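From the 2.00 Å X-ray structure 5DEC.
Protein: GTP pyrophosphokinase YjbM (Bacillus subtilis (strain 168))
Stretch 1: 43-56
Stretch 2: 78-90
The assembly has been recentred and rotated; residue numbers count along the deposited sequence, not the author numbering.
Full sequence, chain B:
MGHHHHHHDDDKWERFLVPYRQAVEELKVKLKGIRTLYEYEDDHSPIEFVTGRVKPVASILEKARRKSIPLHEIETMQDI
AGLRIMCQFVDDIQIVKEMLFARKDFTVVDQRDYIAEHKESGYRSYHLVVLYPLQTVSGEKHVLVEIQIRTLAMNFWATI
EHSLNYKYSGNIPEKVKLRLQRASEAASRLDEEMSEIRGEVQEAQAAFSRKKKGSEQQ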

# COMPACT_ATOMS: atom_id res chain seq x y z
N ASP B 43 5.21 -20.01 13.63
CA ASP B 43 5.24 -19.91 15.09
C ASP B 43 4.79 -18.51 15.53
O ASP B 43 4.01 -17.86 14.85
CB ASP B 43 6.65 -20.19 15.62
CG ASP B 43 7.67 -19.21 15.07
OD1 ASP B 43 7.71 -19.01 13.84
OD2 ASP B 43 8.43 -18.63 15.88
N HIS B 44 5.28 -18.08 16.69
CA HIS B 44 4.93 -16.77 17.22
C HIS B 44 5.87 -15.70 16.69
O HIS B 44 7.07 -15.73 16.97
CB HIS B 44 4.94 -16.75 18.75
CG HIS B 44 4.80 -15.38 19.33
ND1 HIS B 44 3.63 -14.65 19.25
CD2 HIS B 44 5.69 -14.59 19.99
CE1 HIS B 44 3.81 -13.48 19.84
NE2 HIS B 44 5.04 -13.42 20.29
N SER B 45 5.34 -14.73 15.95
CA SER B 45 6.16 -13.61 15.52
C SER B 45 6.45 -12.66 16.69
O SER B 45 5.55 -12.34 17.46
CB SER B 45 5.49 -12.85 14.37
OG SER B 45 6.18 -11.65 14.11
N PRO B 46 7.71 -12.25 16.85
CA PRO B 46 8.06 -11.28 17.90
C PRO B 46 7.61 -9.85 17.56
O PRO B 46 7.72 -8.94 18.40
CB PRO B 46 9.59 -11.38 17.98
CG PRO B 46 10.00 -11.84 16.62
CD PRO B 46 8.90 -12.75 16.13
N ILE B 47 7.10 -9.65 16.35
CA ILE B 47 6.59 -8.36 15.93
C ILE B 47 5.12 -8.46 15.55
O ILE B 47 4.71 -9.29 14.75
CB ILE B 47 7.38 -7.80 14.73
CG1 ILE B 47 8.82 -7.48 15.16
CG2 ILE B 47 6.67 -6.58 14.14
CD1 ILE B 47 9.66 -6.93 14.02
N GLU B 48 4.31 -7.59 16.14
CA GLU B 48 2.90 -7.59 15.82
C GLU B 48 2.65 -6.61 14.64
O GLU B 48 2.05 -6.99 13.64
CB GLU B 48 2.09 -7.20 17.06
CG GLU B 48 0.64 -7.50 16.96
CD GLU B 48 0.35 -8.99 17.14
OE1 GLU B 48 1.30 -9.80 17.21
OE2 GLU B 48 -0.85 -9.33 17.20
N PHE B 49 3.11 -5.37 14.75
CA PHE B 49 3.11 -4.50 13.58
C PHE B 49 4.15 -3.39 13.69
O PHE B 49 4.81 -3.22 14.72
CB PHE B 49 1.71 -3.89 13.32
CG PHE B 49 1.24 -2.94 14.39
CD1 PHE B 49 0.64 -3.40 15.55
CD2 PHE B 49 1.35 -1.56 14.19
CE1 PHE B 49 0.18 -2.49 16.52
CE2 PHE B 49 0.90 -0.65 15.16
CZ PHE B 49 0.32 -1.13 16.32
N VAL B 50 4.32 -2.66 12.59
CA VAL B 50 5.38 -1.67 12.44
C VAL B 50 4.83 -0.38 11.88
O VAL B 50 4.11 -0.42 10.89
CB VAL B 50 6.50 -2.18 11.51
CG1 VAL B 50 7.62 -1.17 11.40
CG2 VAL B 50 7.04 -3.52 12.00
N THR B 51 5.13 0.76 12.50
CA THR B 51 4.75 2.04 11.93
C THR B 51 5.98 2.91 11.77
O THR B 51 7.00 2.68 12.42
CB THR B 51 3.74 2.81 12.82
OG1 THR B 51 4.40 3.26 14.02
CG2 THR B 51 2.54 1.94 13.17
N GLY B 52 5.86 3.93 10.93
CA GLY B 52 6.96 4.86 10.73
C GLY B 52 6.45 6.24 10.36
O GLY B 52 5.36 6.39 9.80
N ARG B 53 7.24 7.24 10.69
CA ARG B 53 6.82 8.62 10.58
C ARG B 53 8.03 9.54 10.46
O ARG B 53 9.04 9.35 11.16
CB ARG B 53 5.93 8.97 11.79
CG ARG B 53 6.17 10.31 12.43
CD ARG B 53 5.58 11.44 11.63
NE ARG B 53 4.12 11.51 11.65
CZ ARG B 53 3.44 12.15 12.58
NH1 ARG B 53 4.07 12.75 13.58
NH2 ARG B 53 2.11 12.19 12.52
N VAL B 54 7.95 10.53 9.57
CA VAL B 54 8.91 11.64 9.57
C VAL B 54 8.29 12.83 10.29
O VAL B 54 7.15 13.19 10.02
CB VAL B 54 9.35 12.03 8.14
CG1 VAL B 54 10.16 13.33 8.16
CG2 VAL B 54 10.14 10.92 7.51
N LYS B 55 9.06 13.44 11.18
CA LYS B 55 8.57 14.55 12.00
C LYS B 55 8.11 15.74 11.16
O LYS B 55 8.83 16.18 10.26
CB LYS B 55 9.67 14.99 12.96
CG LYS B 55 9.19 15.40 14.33
CD LYS B 55 10.27 15.19 15.38
CE LYS B 55 9.65 14.86 16.73
NZ LYS B 55 10.64 15.01 17.83
N PRO B 56 6.91 16.26 11.43
CA PRO B 56 6.45 17.46 10.72
C PRO B 56 7.39 18.64 11.00
O PRO B 56 7.97 18.72 12.08
CB PRO B 56 5.05 17.70 11.29
CG PRO B 56 4.62 16.38 11.86
CD PRO B 56 5.88 15.74 12.35
N GLN B 78 18.04 13.12 16.28
CA GLN B 78 18.05 11.68 16.11
C GLN B 78 16.71 11.10 15.67
O GLN B 78 16.63 9.94 15.27
CB GLN B 78 18.47 11.00 17.40
CG GLN B 78 19.91 11.25 17.77
CD GLN B 78 20.28 10.52 19.04
OE1 GLN B 78 19.43 10.29 19.90
NE2 GLN B 78 21.55 10.15 19.16
N ASP B 79 15.64 11.89 15.78
CA ASP B 79 14.30 11.35 15.57
C ASP B 79 13.49 12.11 14.53
O ASP B 79 12.26 12.08 14.56
CB ASP B 79 13.54 11.32 16.89
CG ASP B 79 13.33 12.71 17.46
OD1 ASP B 79 14.17 13.60 17.20
OD2 ASP B 79 12.31 12.91 18.15
N ILE B 80 14.17 12.76 13.60
CA ILE B 80 13.48 13.33 12.46
C ILE B 80 12.77 12.19 11.74
O ILE B 80 11.59 12.31 11.37
CB ILE B 80 14.46 14.07 11.54
CG1 ILE B 80 15.02 15.28 12.28
CG2 ILE B 80 13.77 14.51 10.25
CD1 ILE B 80 16.19 15.93 11.59
N ALA B 81 13.49 11.08 11.57
CA ALA B 81 12.89 9.86 11.06
C ALA B 81 12.68 8.89 12.22
O ALA B 81 13.58 8.71 13.06
CB ALA B 81 13.77 9.23 10.01
N GLY B 82 11.50 8.28 12.30
CA GLY B 82 11.24 7.36 13.40
C GLY B 82 10.41 6.15 13.00
O GLY B 82 9.50 6.25 12.17
N LEU B 83 10.72 5.00 13.58
CA LEU B 83 9.85 3.84 13.42
C LEU B 83 9.42 3.33 14.78
O LEU B 83 10.09 3.59 15.79
CB LEU B 83 10.52 2.70 12.64
CG LEU B 83 10.45 2.93 11.13
CD1 LEU B 83 11.66 3.72 10.66
CD2 LEU B 83 10.28 1.64 10.37
N ARG B 84 8.30 2.63 14.81
CA ARG B 84 7.89 2.00 16.05
C ARG B 84 7.56 0.57 15.77
O ARG B 84 6.82 0.26 14.82
CB ARG B 84 6.70 2.72 16.68
CG ARG B 84 7.06 4.16 16.98
CD ARG B 84 6.17 4.84 17.98
NE ARG B 84 6.73 6.16 18.27
CZ ARG B 84 6.02 7.22 18.63
NH1 ARG B 84 4.71 7.12 18.79
NH2 ARG B 84 6.64 8.37 18.87
N ILE B 85 8.13 -0.31 16.59
CA ILE B 85 7.90 -1.73 16.44
C ILE B 85 7.08 -2.15 17.66
O ILE B 85 7.52 -1.96 18.79
CB ILE B 85 9.23 -2.52 16.38
CG1 ILE B 85 10.10 -2.05 15.20
CG2 ILE B 85 8.94 -4.00 16.28
CD1 ILE B 85 11.51 -2.72 15.16
N MET B 86 5.90 -2.72 17.42
CA MET B 86 5.01 -3.14 18.52
C MET B 86 5.06 -4.65 18.67
O MET B 86 4.94 -5.38 17.68
CB MET B 86 3.57 -2.70 18.25
CG MET B 86 3.18 -1.42 18.98
SD MET B 86 4.23 -0.01 18.55
CE MET B 86 3.75 0.28 16.86
N CYS B 87 5.24 -5.11 19.90
CA CYS B 87 5.34 -6.54 20.20
C CYS B 87 4.24 -6.98 21.15
O CYS B 87 3.79 -6.20 21.98
CB CYS B 87 6.71 -6.85 20.83
SG CYS B 87 8.12 -6.15 19.94
N GLN B 88 3.83 -8.24 21.06
CA GLN B 88 2.81 -8.80 21.95
C GLN B 88 3.29 -8.95 23.38
O GLN B 88 2.57 -8.60 24.31
CB GLN B 88 2.39 -10.15 21.40
CG GLN B 88 1.05 -10.62 21.85
CD GLN B 88 0.52 -11.68 20.91
OE1 GLN B 88 1.10 -12.74 20.78
NE2 GLN B 88 -0.58 -11.37 20.23
N PHE B 89 4.49 -9.48 23.55
CA PHE B 89 5.02 -9.78 24.89
C PHE B 89 6.30 -9.00 25.20
O PHE B 89 7.09 -8.68 24.30
CB PHE B 89 5.31 -11.28 25.03
CG PHE B 89 4.11 -12.15 24.83
CD1 PHE B 89 3.19 -12.33 25.85
CD2 PHE B 89 3.88 -12.78 23.61
CE1 PHE B 89 2.07 -13.14 25.66
CE2 PHE B 89 2.76 -13.58 23.41
CZ PHE B 89 1.85 -13.76 24.44
N VAL B 90 6.50 -8.70 26.47
CA VAL B 90 7.71 -8.02 26.91
C VAL B 90 8.98 -8.75 26.45
O VAL B 90 9.96 -8.10 26.05
CB VAL B 90 7.72 -7.85 28.45
CG1 VAL B 90 9.08 -7.44 28.95
CG2 VAL B 90 6.67 -6.85 28.87
O HOH W 1 4.50 -9.99 18.84

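Strands 49-54 and 81-87 run antiparallel, their axes 165° apart and 4.5 Å at closest approach. The register follows from paired backbone bonds: M86 N to F49 O is 3.0 Å, T51 N to R84 O 2.9 Å, R84 N to T51 O 2.7 Å, R53 N to G82 O 2.9 Å and G82 N to R53 O 2.9 Å. At one end M86 O takes a short bond from E48 N (2.8 Å) and a weak one from F49 N (3.5 Å); at the other, K55 N continues the ladder to I80 O (2.8 Å).

Side chains alternate between two faces. F49 is p (chi1 66°); its CB points to the face shared with M86, while the end of the side chain comes nearer to the partner strand. M86 CB lies 4.1 Å from the F49 ring centroid, 21° off the normal, a CH-pi contact. M86 has an off-well chi1 of -99°, then two p torsions; this folded chain brings M86 CE to 3.4 Å from F49 CE2. M86 has the largest covered area of any residue, 93 Å². T51, also p, sets OG1 3.6 Å from R84 CB, while the guanidinium of the extended R84 chain ends farther from stretch 1 than CB does.

The opposite face is apolar: V50 CG1 (V50 is t) meets L83 CD2 at 4.0 Å. G52 lies opposite L83 with CA atoms only 4.1 Å apart, and an ideal CB on G52 would sit a tight 3.3 Å from L83 CG.

Beyond the strands, K55 reaches out with chi2 and chi4 t, although chi1 and chi3 are off-well, and NZ forms a salt bridge to D79 OD2 (2.7 Å). H44, t, offers its ring face to the edge of F89, with centroids 5.3 Å apart and planes at 65°. Nearby, a water donates to S45 O and accepts from Q88 N, both at 2.9 Å.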